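Local atomic coordinates of B-cell differentiation antigen CD72 (Mus musculus, PDB entry 5B1R), a protein that acts as a B-cell receptor co-receptor with positive and negative roles, recognising the Sm/RNP self-antigen, probably through this C-type lectin-like domain, and inhibiting receptor signalling on coligation. Residues R15-S20 / P110-S115. The protein carries 2 engineered substitutions. Sequence-based numbering, arbitrary orientation.
Sequences RCFYIS and PSICES. Engineered in segment 110-115: Ser111 (natural residue Cys).
Phe17 lies alongside Glu114, the two side chains pointing the same way, with CD1 of its ring 3.7 Å from Glu114 CB and the ring plane 80° from the carboxylate. Phe17 CZ sits over one face of the Arg15 guanidinium, 3.4 Å above its plane and offset toward the guanidinium's rim. Arg15's chain turns at chi3 (72°), which brings NE side-on to Glu114. Arg15 NE meets Glu114 OE2 at 2.9 Å from above the carboxylate plane, whereas Arg15 NH1 comes to Glu114 OE1 at 2.9 Å on the syn side, somewhat out of that plane, in a nearly straight bond (177°). Backbone N of Ala42 also donates to OE1, and Gln13 takes Arg15 NH2, so both ends of this salt bridge have further support. Farther along the same face, Ile112 CG2 approaches Phe17 CD1 at 4.2 Å. The other face carries Cys16, Tyr18, Cys113 and the engineered Ser111; Cys113 SG lies at the edge of the Tyr18 ring and forms a disulfide with Cys33 of helix 26-35, while Cys16 is joined to Cys5. Paired backbone hydrogen bonds at Cys16–Ser115, Tyr18–Cys113 and Ser20–Ser111 unite the strands in the antiparallel sheet characteristic of the C-type lectin-like fold, in which the last strand returns beside an N-terminal one.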
loop_
_atom_site.group_PDB
_atom_site.type_symbol
_atom_site.label_atom_id
_atom_site.label_comp_id
_atom_site.label_asym_id
_atom_site.label_seq_id
_atom_site.Cartn_x
_atom_site.Cartn_y
_atom_site.Cartn_z
ATOM N N ARG A 15 -3.992 8.014 -9.845
ATOM C CA ARG A 15 -4.078 7.685 -8.428
ATOM C C ARG A 15 -3.243 8.646 -7.583
ATOM O O ARG A 15 -2.361 9.354 -8.085
ATOM C CB ARG A 15 -3.553 6.268 -8.213
ATOM C CG ARG A 15 -4.292 5.234 -9.029
ATOM C CD ARG A 15 -3.384 4.103 -9.449
ATOM N NE ARG A 15 -3.046 3.245 -8.333
ATOM C CZ ARG A 15 -2.033 2.381 -8.326
ATOM N NH1 ARG A 15 -1.851 1.615 -7.268
ATOM N NH2 ARG A 15 -1.191 2.306 -9.349
ATOM N N CYS A 16 -3.528 8.624 -6.286
ATOM C CA CYS A 16 -2.773 9.353 -5.282
ATOM C C CYS A 16 -2.551 8.417 -4.100
ATOM O O CYS A 16 -3.497 7.777 -3.642
ATOM C CB CYS A 16 -3.568 10.554 -4.786
ATOM S SG CYS A 16 -4.111 11.696 -6.073
ATOM N N PHE A 17 -1.322 8.385 -3.585
ATOM C CA PHE A 17 -1.007 7.571 -2.414
ATOM C C PHE A 17 -0.832 8.442 -1.181
ATOM O O PHE A 17 -0.303 9.556 -1.250
ATOM C CB PHE A 17 0.273 6.782 -2.631
ATOM C CG PHE A 17 0.201 5.853 -3.793
ATOM C CD1 PHE A 17 -0.523 4.671 -3.718
ATOM C CD2 PHE A 17 0.855 6.160 -4.970
ATOM C CE1 PHE A 17 -0.592 3.827 -4.809
ATOM C CE2 PHE A 17 0.794 5.315 -6.049
ATOM C CZ PHE A 17 0.071 4.143 -5.974
ATOM N N TYR A 18 -1.243 7.890 -0.046
ATOM C CA TYR A 18 -1.057 8.523 1.242
ATOM C C TYR A 18 -0.363 7.521 2.162
ATOM O O TYR A 18 -0.892 6.418 2.399
ATOM C CB TYR A 18 -2.404 8.951 1.844
ATOM C CG TYR A 18 -2.253 9.478 3.242
ATOM C CD1 TYR A 18 -1.767 10.757 3.463
ATOM C CD2 TYR A 18 -2.567 8.687 4.350
ATOM C CE1 TYR A 18 -1.608 11.232 4.752
ATOM C CE2 TYR A 18 -2.414 9.165 5.623
ATOM C CZ TYR A 18 -1.932 10.434 5.819
ATOM O OH TYR A 18 -1.782 10.919 7.083
ATOM N N ILE A 19 0.816 7.892 2.656
ATOM C CA ILE A 19 1.499 7.048 3.633
ATOM C C ILE A 19 1.016 7.420 5.032
ATOM O O ILE A 19 1.171 8.552 5.463
ATOM C CB ILE A 19 3.033 7.218 3.563
ATOM C CG1 ILE A 19 3.571 6.897 2.158
ATOM C CG2 ILE A 19 3.697 6.359 4.649
ATOM C CD1 ILE A 19 4.996 7.395 1.946
ATOM N N SER A 20 0.424 6.463 5.733
ATOM C CA SER A 20 0.062 6.672 7.128
ATOM C C SER A 20 1.105 6.018 8.023
ATOM O O SER A 20 1.253 4.798 8.030
ATOM C CB SER A 20 -1.316 6.103 7.438
ATOM O OG SER A 20 -1.669 6.431 8.774
ATOM N N PRO A 110 2.661 0.687 9.929
ATOM C CA PRO A 110 2.123 1.785 9.116
ATOM C C PRO A 110 1.445 1.194 7.873
ATOM O O PRO A 110 1.483 -0.027 7.648
ATOM C CB PRO A 110 3.382 2.575 8.735
ATOM C CG PRO A 110 4.479 1.527 8.732
ATOM C CD PRO A 110 4.135 0.604 9.879
ATOM N N SER A 111 0.846 2.052 7.056
ATOM C CA SER A 111 0.083 1.564 5.915
ATOM C C SER A 111 0.137 2.578 4.782
ATOM O O SER A 111 0.603 3.716 4.970
ATOM C CB SER A 111 -1.368 1.311 6.337
ATOM O OG SER A 111 -1.983 2.495 6.829
ATOM N N ILE A 112 -0.346 2.163 3.615
ATOM C CA ILE A 112 -0.416 3.065 2.468
ATOM C C ILE A 112 -1.836 3.007 1.941
ATOM O O ILE A 112 -2.355 1.912 1.679
ATOM C CB ILE A 112 0.561 2.668 1.347
ATOM C CG1 ILE A 112 1.976 2.478 1.914
ATOM C CG2 ILE A 112 0.523 3.706 0.224
ATOM C CD1 ILE A 112 2.937 1.762 0.992
ATOM N N CYS A 113 -2.482 4.166 1.834
ATOM C CA CYS A 113 -3.797 4.276 1.217
ATOM C C CYS A 113 -3.658 4.819 -0.199
ATOM O O CYS A 113 -2.657 5.458 -0.539
ATOM C CB CYS A 113 -4.687 5.234 2.005
ATOM S SG CYS A 113 -4.904 4.908 3.765
ATOM N N GLU A 114 -4.687 4.601 -1.008
ATOM C CA GLU A 114 -4.743 5.259 -2.301
ATOM C C GLU A 114 -6.149 5.751 -2.581
ATOM O O GLU A 114 -7.145 5.134 -2.174
ATOM C CB GLU A 114 -4.249 4.368 -3.431
ATOM C CG GLU A 114 -5.171 3.300 -3.897
ATOM C CD GLU A 114 -4.635 2.650 -5.163
ATOM O OE1 GLU A 114 -3.735 1.839 -5.050
ATOM O OE2 GLU A 114 -5.086 2.953 -6.289
ATOM N N SER A 115 -6.208 6.866 -3.287
ATOM C CA SER A 115 -7.457 7.403 -3.785
ATOM C C SER A 115 -7.294 7.659 -5.272
ATOM O O SER A 115 -6.190 7.554 -5.829
ATOM C CB SER A 115 -7.790 8.721 -3.071
ATOM O OG SER A 115 -6.969 9.779 -3.562
#